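Local coordinates for protein NADH kinase POS5 (Saccharomyces cerevisiae, PDB 3AFO) that phosphorylates NADH and, with a twofold lower preference, NAD(+) at the expense of ATP, supplying the mitochondrion with the reductant NADPH, at residues A[141-146]-A[163-168]; A[176-181]-A[354-359]; A[283-288]-A[314-319]. One frame throughout, in Å; residues are numbered along the deposited sequence.

Going from the N terminus, contact 1 closes first, a short loop in which the chain leaves strand 142-146 and comes back as helix 161-169 against the parallel sheet of the N-terminal domain. Strand 174-186 follows at once and opens contact 2, which shuts only when strand 354-357 comes back to pair with it. Contact 3 opens and closes within that long excursion, pairing 283-288 with 314-319; no loops cross. Strand 354-357 is the shared element: Val-142 bonds to its backbone, joining contacts 1 and 2, while strand 174-186 neighbours 316-321 and so carries the antiparallel sheet on to contact 3.

Contact 1. Residues A[141-146]-A[163-168]; sequences PVLAFA and KVFQEV
Strand 142-146 and helix 163-168 run almost exactly antiparallel, their axes at 173° and 10.6 Å apart at the closest point. This is helix-on-sheet packing in the alpha/beta N-terminal domain of the NAD kinase family: the strand lies between 117-122 and 156-157 in a parallel sheet, and the helix lies along one side of it. Only side chains meet, all of them apolar. Leu-143 does most of the work. With CG anti to the backbone N (chi1 -180°), it points at the helix and turns CD1 to Val-164. CD2 lies between Phe-165 and Val-168, 4.2 Å from CD1 of Phe-165 at the ring edge. Phe-145 leaves the strand pointing neither at the helix nor away from it, but the end of its ring comes nearer, so that CB of Val-164 sits off the ring edge, close to its plane, 4.3 Å from CE1 of Phe-145. Phe-156 of the next strand packs against Leu-143, Phe-145 and Val-164, and Tyr-70 meets Phe-165 edge-to-face, so the layer continues past the two segments. The tightest touch is made where Leu-143 and Val-164 cross obliquely: CD1 of Leu-143 rests 3.6 Å from CG1 of Val-164.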
# COMPACT_ATOMS: atom_id res chain seq x y z
N PRO A 141 36.08 6.73 8.71
CA PRO A 141 35.38 7.24 7.53
C PRO A 141 35.37 6.20 6.42
O PRO A 141 36.31 5.40 6.30
CB PRO A 141 36.23 8.44 7.11
CG PRO A 141 36.96 8.84 8.35
CD PRO A 141 37.17 7.63 9.14
N VAL A 142 34.30 6.20 5.62
CA VAL A 142 34.10 5.17 4.59
C VAL A 142 34.08 5.78 3.19
O VAL A 142 33.27 6.66 2.89
CB VAL A 142 32.77 4.38 4.82
CG1 VAL A 142 32.61 3.27 3.77
CG2 VAL A 142 32.73 3.80 6.23
N LEU A 143 34.99 5.31 2.34
CA LEU A 143 35.10 5.76 0.96
C LEU A 143 34.67 4.62 0.07
O LEU A 143 35.33 3.58 0.02
CB LEU A 143 36.55 6.18 0.62
CG LEU A 143 36.79 6.68 -0.82
CD1 LEU A 143 35.82 7.78 -1.20
CD2 LEU A 143 38.26 7.12 -1.06
N ALA A 144 33.55 4.82 -0.63
CA ALA A 144 32.87 3.72 -1.28
C ALA A 144 32.85 3.89 -2.80
O ALA A 144 32.31 4.87 -3.32
CB ALA A 144 31.45 3.58 -0.72
N PHE A 145 33.45 2.93 -3.50
CA PHE A 145 33.46 2.94 -4.97
C PHE A 145 32.61 1.81 -5.53
O PHE A 145 32.77 0.66 -5.14
CB PHE A 145 34.89 2.78 -5.51
CG PHE A 145 35.79 3.94 -5.21
CD1 PHE A 145 35.69 5.12 -5.92
CD2 PHE A 145 36.78 3.83 -4.23
CE1 PHE A 145 36.54 6.20 -5.66
CE2 PHE A 145 37.63 4.88 -3.96
CZ PHE A 145 37.51 6.07 -4.67
N ALA A 146 31.74 2.16 -6.47
CA ALA A 146 30.82 1.20 -7.09
C ALA A 146 31.48 0.44 -8.24
O ALA A 146 31.89 1.04 -9.25
CB ALA A 146 29.58 1.91 -7.57
N LYS A 163 41.13 11.32 -8.26
CA LYS A 163 40.61 12.64 -7.89
C LYS A 163 39.87 12.65 -6.54
O LYS A 163 39.99 13.60 -5.77
CB LYS A 163 39.73 13.19 -9.00
CG LYS A 163 39.18 12.11 -9.94
CD LYS A 163 40.30 11.43 -10.72
CE LYS A 163 41.14 12.47 -11.47
NZ LYS A 163 42.42 11.93 -12.00
N VAL A 164 39.11 11.58 -6.27
CA VAL A 164 38.35 11.46 -5.02
C VAL A 164 39.28 11.21 -3.84
O VAL A 164 39.19 11.91 -2.83
CB VAL A 164 37.24 10.37 -5.11
CG1 VAL A 164 36.57 10.17 -3.76
CG2 VAL A 164 36.19 10.76 -6.17
N PHE A 165 40.19 10.24 -3.98
CA PHE A 165 41.17 9.98 -2.92
C PHE A 165 42.02 11.21 -2.59
O PHE A 165 42.29 11.48 -1.41
CB PHE A 165 42.05 8.75 -3.22
CG PHE A 165 42.95 8.38 -2.07
CD1 PHE A 165 42.46 7.64 -0.99
CD2 PHE A 165 44.28 8.80 -2.04
CE1 PHE A 165 43.27 7.33 0.08
CE2 PHE A 165 45.10 8.49 -0.97
CZ PHE A 165 44.61 7.75 0.10
N GLN A 166 42.42 11.95 -3.63
CA GLN A 166 43.13 13.23 -3.54
C GLN A 166 42.40 14.21 -2.60
O GLN A 166 43.01 14.80 -1.70
CB GLN A 166 43.27 13.84 -4.94
CG GLN A 166 44.35 14.92 -5.11
CD GLN A 166 44.54 15.32 -6.57
OE1 GLN A 166 43.69 15.99 -7.17
NE2 GLN A 166 45.68 14.93 -7.15
N GLU A 167 41.10 14.36 -2.80
CA GLU A 167 40.26 15.27 -2.00
C GLU A 167 40.16 14.80 -0.56
O GLU A 167 40.20 15.61 0.38
CB GLU A 167 38.85 15.41 -2.60
CG GLU A 167 38.79 16.10 -3.97
CD GLU A 167 39.56 17.43 -4.00
OE1 GLU A 167 39.24 18.34 -3.21
OE2 GLU A 167 40.49 17.56 -4.83
N VAL A 168 40.06 13.48 -0.38
CA VAL A 168 39.91 12.88 0.93
C VAL A 168 41.18 13.11 1.76
O VAL A 168 41.10 13.68 2.84
CB VAL A 168 39.56 11.38 0.85
CG1 VAL A 168 39.65 10.71 2.23
CG2 VAL A 168 38.14 11.18 0.24

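Contact 2. Residues A[176-181]-A[354-359]; sequences LHRTRL and IYCVAK
Leu-176 opens an antiparallel ladder with a hydrogen-bonded pair: its N donates to Cys-356 O at 2.8 Å, from above the carbonyl plane, and its O takes the Cys-356 N-H almost straight (172°), in plane. The same carbonyl O also receives a CA-H from Tyr-355. His-177 follows in the non-hydrogen-bonded pair with Tyr-355, on the other face of the sheet. Its CG is anti to the backbone N, and this lays ND1 over one face of the tyrosine ring, near the rim, 3.2 Å from CZ of Tyr-355. The two ring planes stand at 59°, neither stacked nor perpendicular, and Phe-24 stacks on the tyrosine. Arg-178 returns to the face of Leu-176 and pairs with Ile-354, both of their N-H to O bonds measuring 2.7 Å. Its side chain runs extended back along the strand until Cys-356 SG lies at the guanidinium edge, 3.6 Å from NE of Arg-178, while Leu-176 CD2 covers the centre of one guanidinium face. With NH1 bonded to Thr-238, these neighbours fix the plane; NH2 meets a methylpentanediol probably carried over from crystallisation. Past Thr-179, Arg-180 bends at chi3 (-68°) and crosses Ile-354 at about a right angle, its CG pressed to 3.4 Å from CD1 of Ile-354. The charged end of this buried arginine is satisfied by Glu-322 and the carbonyls of Phe-134 and Thr-137. Val-142 bonds to the backbone of 354-357 on the edge turned away from 176-178, consistent with a seam between the alpha/beta and all-beta parts of the NAD kinase fold, the side chain of Arg-178 lying about 7 Å from bound NADH (nearest atoms).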
# COMPACT_ATOMS: atom_id res chain seq x y z
N LEU A 176 28.57 12.26 4.95
CA LEU A 176 27.25 12.11 5.53
C LEU A 176 27.34 11.16 6.73
O LEU A 176 27.93 10.07 6.64
CB LEU A 176 26.28 11.52 4.49
CG LEU A 176 24.91 11.03 4.97
CD1 LEU A 176 23.92 12.21 5.08
CD2 LEU A 176 24.39 9.96 4.03
N HIS A 177 26.75 11.60 7.83
CA HIS A 177 26.65 10.76 9.02
C HIS A 177 25.46 9.81 8.92
O HIS A 177 24.34 10.24 8.62
CB HIS A 177 26.55 11.63 10.28
CG HIS A 177 26.43 10.83 11.53
ND1 HIS A 177 27.51 10.22 12.12
CD2 HIS A 177 25.35 10.51 12.29
CE1 HIS A 177 27.11 9.57 13.20
NE2 HIS A 177 25.80 9.73 13.32
N ARG A 178 25.71 8.53 9.15
CA ARG A 178 24.66 7.52 9.18
C ARG A 178 24.71 6.86 10.54
O ARG A 178 25.78 6.45 10.99
CB ARG A 178 24.86 6.47 8.08
CG ARG A 178 24.88 6.99 6.64
CD ARG A 178 25.08 5.81 5.67
NE ARG A 178 25.16 6.19 4.26
CZ ARG A 178 24.11 6.52 3.49
NH1 ARG A 178 22.88 6.57 4.01
NH2 ARG A 178 24.30 6.82 2.21
N THR A 179 23.56 6.76 11.18
CA THR A 179 23.46 6.19 12.52
C THR A 179 23.46 4.66 12.47
O THR A 179 23.20 4.07 11.42
CB THR A 179 22.20 6.70 13.25
OG1 THR A 179 22.12 6.10 14.55
CG2 THR A 179 20.97 6.35 12.45
N ARG A 180 23.76 4.03 13.60
CA ARG A 180 23.79 2.57 13.72
C ARG A 180 22.79 2.10 14.77
O ARG A 180 22.58 2.78 15.79
CB ARG A 180 25.17 2.10 14.18
CG ARG A 180 26.26 2.12 13.11
CD ARG A 180 27.49 1.33 13.58
NE ARG A 180 28.18 1.99 14.69
CZ ARG A 180 29.26 1.52 15.31
NH1 ARG A 180 29.80 0.36 14.93
NH2 ARG A 180 29.81 2.20 16.31
N LEU A 181 22.19 0.94 14.52
CA LEU A 181 21.38 0.24 15.51
C LEU A 181 22.20 -0.83 16.24
O LEU A 181 23.20 -1.34 15.72
CB LEU A 181 20.15 -0.42 14.87
CG LEU A 181 19.06 0.45 14.24
CD1 LEU A 181 17.97 -0.43 13.64
CD2 LEU A 181 18.46 1.41 15.25
N ILE A 354 28.39 6.22 11.47
CA ILE A 354 29.21 5.90 10.31
C ILE A 354 29.27 7.13 9.43
O ILE A 354 28.24 7.68 9.07
CB ILE A 354 28.58 4.75 9.49
CG1 ILE A 354 28.45 3.49 10.35
CG2 ILE A 354 29.39 4.46 8.23
CD1 ILE A 354 27.32 2.58 9.92
N TYR A 355 30.48 7.55 9.06
CA TYR A 355 30.65 8.69 8.18
C TYR A 355 31.07 8.25 6.79
O TYR A 355 32.16 7.68 6.61
CB TYR A 355 31.65 9.69 8.75
CG TYR A 355 31.20 10.37 10.03
CD1 TYR A 355 30.67 11.67 10.00
CD2 TYR A 355 31.29 9.72 11.25
CE1 TYR A 355 30.26 12.29 11.17
CE2 TYR A 355 30.87 10.34 12.42
CZ TYR A 355 30.36 11.62 12.37
OH TYR A 355 29.95 12.24 13.53
N CYS A 356 30.20 8.51 5.82
CA CYS A 356 30.44 8.10 4.45
C CYS A 356 30.76 9.33 3.63
O CYS A 356 29.98 10.28 3.58
CB CYS A 356 29.20 7.40 3.88
SG CYS A 356 28.71 5.95 4.82
N VAL A 357 31.94 9.32 3.01
CA VAL A 357 32.33 10.35 2.05
C VAL A 357 31.23 10.50 1.00
O VAL A 357 30.80 9.52 0.40
CB VAL A 357 33.66 9.98 1.34
CG1 VAL A 357 34.08 11.07 0.34
CG2 VAL A 357 34.76 9.77 2.38
N ALA A 358 30.79 11.74 0.82
CA ALA A 358 29.73 12.11 -0.12
C ALA A 358 30.31 12.76 -1.38
O ALA A 358 31.37 13.39 -1.34
CB ALA A 358 28.74 13.05 0.55
N LYS A 359 29.57 12.65 -2.49
CA LYS A 359 29.99 13.22 -3.77
C LYS A 359 29.55 14.68 -3.96
O LYS A 359 30.34 15.53 -4.36
CB LYS A 359 29.47 12.36 -4.92
CG LYS A 359 29.99 12.80 -6.29
CD LYS A 359 29.63 11.79 -7.35
CE LYS A 359 30.04 12.30 -8.72
NZ LYS A 359 29.45 11.46 -9.79

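Contact 3. Residues A[283-288]-A[314-319]; sequences RIKIGS and GDEIYV
Arg-283 leaves its strand with CG anti to the backbone N (chi1 176°) and stays extended until chi3 (67°) turns the guanidinium toward Glu-316, whose own CG is anti to its carbonyl carbon. The two tips meet obliquely in a salt bridge, NH1 of Arg-283 lying 2.7 Å from OE2 of Glu-316. The oxygen sits near the guanidinium plane, but the donor comes from above the carboxylate plane and the bond is bent, at 131°. Tyr-318 runs alongside the arginine: CG of Arg-283 stands over the ring face in a CH-pi contact, and CD of Arg-283 comes within 3.5 Å of CE1 of Tyr-318. The tyrosine hydroxyl gives a weak bond to OE1 of Glu-316, so both carboxylate oxygens are engaged, and Phe-218 adds a cation-pi partner for the arginine. On the same face Lys-285 packs its CG 3.7 Å from CG of Glu-316; its NZ, not in contact with Glu-316 OE2 at 4.7 Å, may still help keep the buried glutamate ionised.

Ile-284 and Ile-317 form the hydrogen-bonded pair on the opposite face, where they touch Leu-204 of the second sheet. Their reciprocal bonds both measure 2.9 Å between N of one and O of the other. Further on, Ile-286 N donates to Asp-315 O, and Gly-314 N to Ile-286 O at 2.8 Å, gripping the chain just before strand 316-319 begins. With the charged residues and Tyr-318 on one face and isoleucines against the second sheet, this is one antiparallel pairing within the beta sandwich of the NAD kinase C-terminal domain.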
# COMPACT_ATOMS: atom_id res chain seq x y z
N ARG A 283 11.72 -4.16 22.15
CA ARG A 283 11.91 -5.56 22.50
C ARG A 283 10.94 -6.41 21.69
O ARG A 283 9.74 -6.10 21.64
CB ARG A 283 11.71 -5.78 24.01
CG ARG A 283 11.81 -7.25 24.45
CD ARG A 283 11.76 -7.38 25.97
NE ARG A 283 10.46 -7.01 26.53
CZ ARG A 283 9.54 -7.89 26.91
NH1 ARG A 283 9.76 -9.20 26.78
NH2 ARG A 283 8.39 -7.47 27.42
N ILE A 284 11.48 -7.46 21.07
CA ILE A 284 10.67 -8.43 20.33
C ILE A 284 10.92 -9.85 20.85
O ILE A 284 12.04 -10.35 20.81
CB ILE A 284 10.90 -8.33 18.79
CG1 ILE A 284 10.59 -6.91 18.29
CG2 ILE A 284 10.05 -9.39 18.05
CD1 ILE A 284 10.81 -6.70 16.78
N LYS A 285 9.86 -10.48 21.37
CA LYS A 285 9.93 -11.83 21.88
C LYS A 285 9.27 -12.80 20.89
O LYS A 285 8.18 -12.53 20.38
CB LYS A 285 9.23 -11.91 23.23
CG LYS A 285 9.43 -13.23 23.99
CD LYS A 285 8.81 -13.12 25.39
CE LYS A 285 9.06 -14.38 26.22
NZ LYS A 285 8.32 -14.29 27.52
N ILE A 286 9.95 -13.92 20.63
CA ILE A 286 9.44 -14.96 19.75
C ILE A 286 8.37 -15.76 20.49
O ILE A 286 8.67 -16.43 21.49
CB ILE A 286 10.59 -15.92 19.28
CG1 ILE A 286 11.81 -15.14 18.78
CG2 ILE A 286 10.08 -16.93 18.25
CD1 ILE A 286 11.54 -14.13 17.62
N GLY A 287 7.13 -15.66 20.02
CA GLY A 287 6.01 -16.38 20.63
C GLY A 287 5.57 -17.56 19.79
O GLY A 287 6.27 -17.97 18.86
N SER A 288 4.41 -18.11 20.12
CA SER A 288 3.79 -19.17 19.33
C SER A 288 2.30 -19.13 19.59
O SER A 288 1.84 -18.42 20.48
CB SER A 288 4.37 -20.54 19.71
OG SER A 288 4.10 -20.83 21.07
N GLY A 314 10.58 -18.03 22.86
CA GLY A 314 11.10 -17.56 24.13
C GLY A 314 12.33 -16.67 24.04
O GLY A 314 12.62 -15.92 24.97
N ASP A 315 13.08 -16.77 22.93
CA ASP A 315 14.20 -15.86 22.68
C ASP A 315 13.64 -14.43 22.53
O ASP A 315 12.48 -14.25 22.16
CB ASP A 315 14.94 -16.26 21.39
CG ASP A 315 15.71 -17.59 21.50
OD1 ASP A 315 15.77 -18.19 22.59
OD2 ASP A 315 16.24 -18.05 20.47
N GLU A 316 14.46 -13.43 22.84
CA GLU A 316 14.09 -12.03 22.60
C GLU A 316 15.25 -11.29 21.98
O GLU A 316 16.42 -11.58 22.29
CB GLU A 316 13.77 -11.29 23.89
CG GLU A 316 12.74 -11.89 24.81
CD GLU A 316 12.74 -11.18 26.15
OE1 GLU A 316 13.82 -10.71 26.57
OE2 GLU A 316 11.68 -11.10 26.79
N ILE A 317 14.93 -10.31 21.14
CA ILE A 317 15.90 -9.30 20.76
C ILE A 317 15.51 -7.94 21.33
O ILE A 317 14.33 -7.62 21.41
CB ILE A 317 16.13 -9.21 19.21
CG1 ILE A 317 14.81 -8.95 18.44
CG2 ILE A 317 16.81 -10.50 18.69
CD1 ILE A 317 15.03 -8.57 16.95
N TYR A 318 16.52 -7.17 21.73
CA TYR A 318 16.38 -5.79 22.16
C TYR A 318 17.07 -4.93 21.12
O TYR A 318 18.21 -5.21 20.73
CB TYR A 318 17.03 -5.55 23.52
CG TYR A 318 16.39 -6.28 24.66
CD1 TYR A 318 15.61 -5.60 25.60
CD2 TYR A 318 16.57 -7.66 24.82
CE1 TYR A 318 15.02 -6.29 26.67
CE2 TYR A 318 15.98 -8.35 25.88
CZ TYR A 318 15.22 -7.66 26.80
OH TYR A 318 14.64 -8.37 27.83
N VAL A 319 16.38 -3.89 20.64
CA VAL A 319 16.93 -3.05 19.60
C VAL A 319 16.89 -1.60 20.02
O VAL A 319 15.83 -1.08 20.41
CB VAL A 319 16.22 -3.26 18.24
CG1 VAL A 319 16.74 -2.28 17.20
CG2 VAL A 319 16.41 -4.69 17.73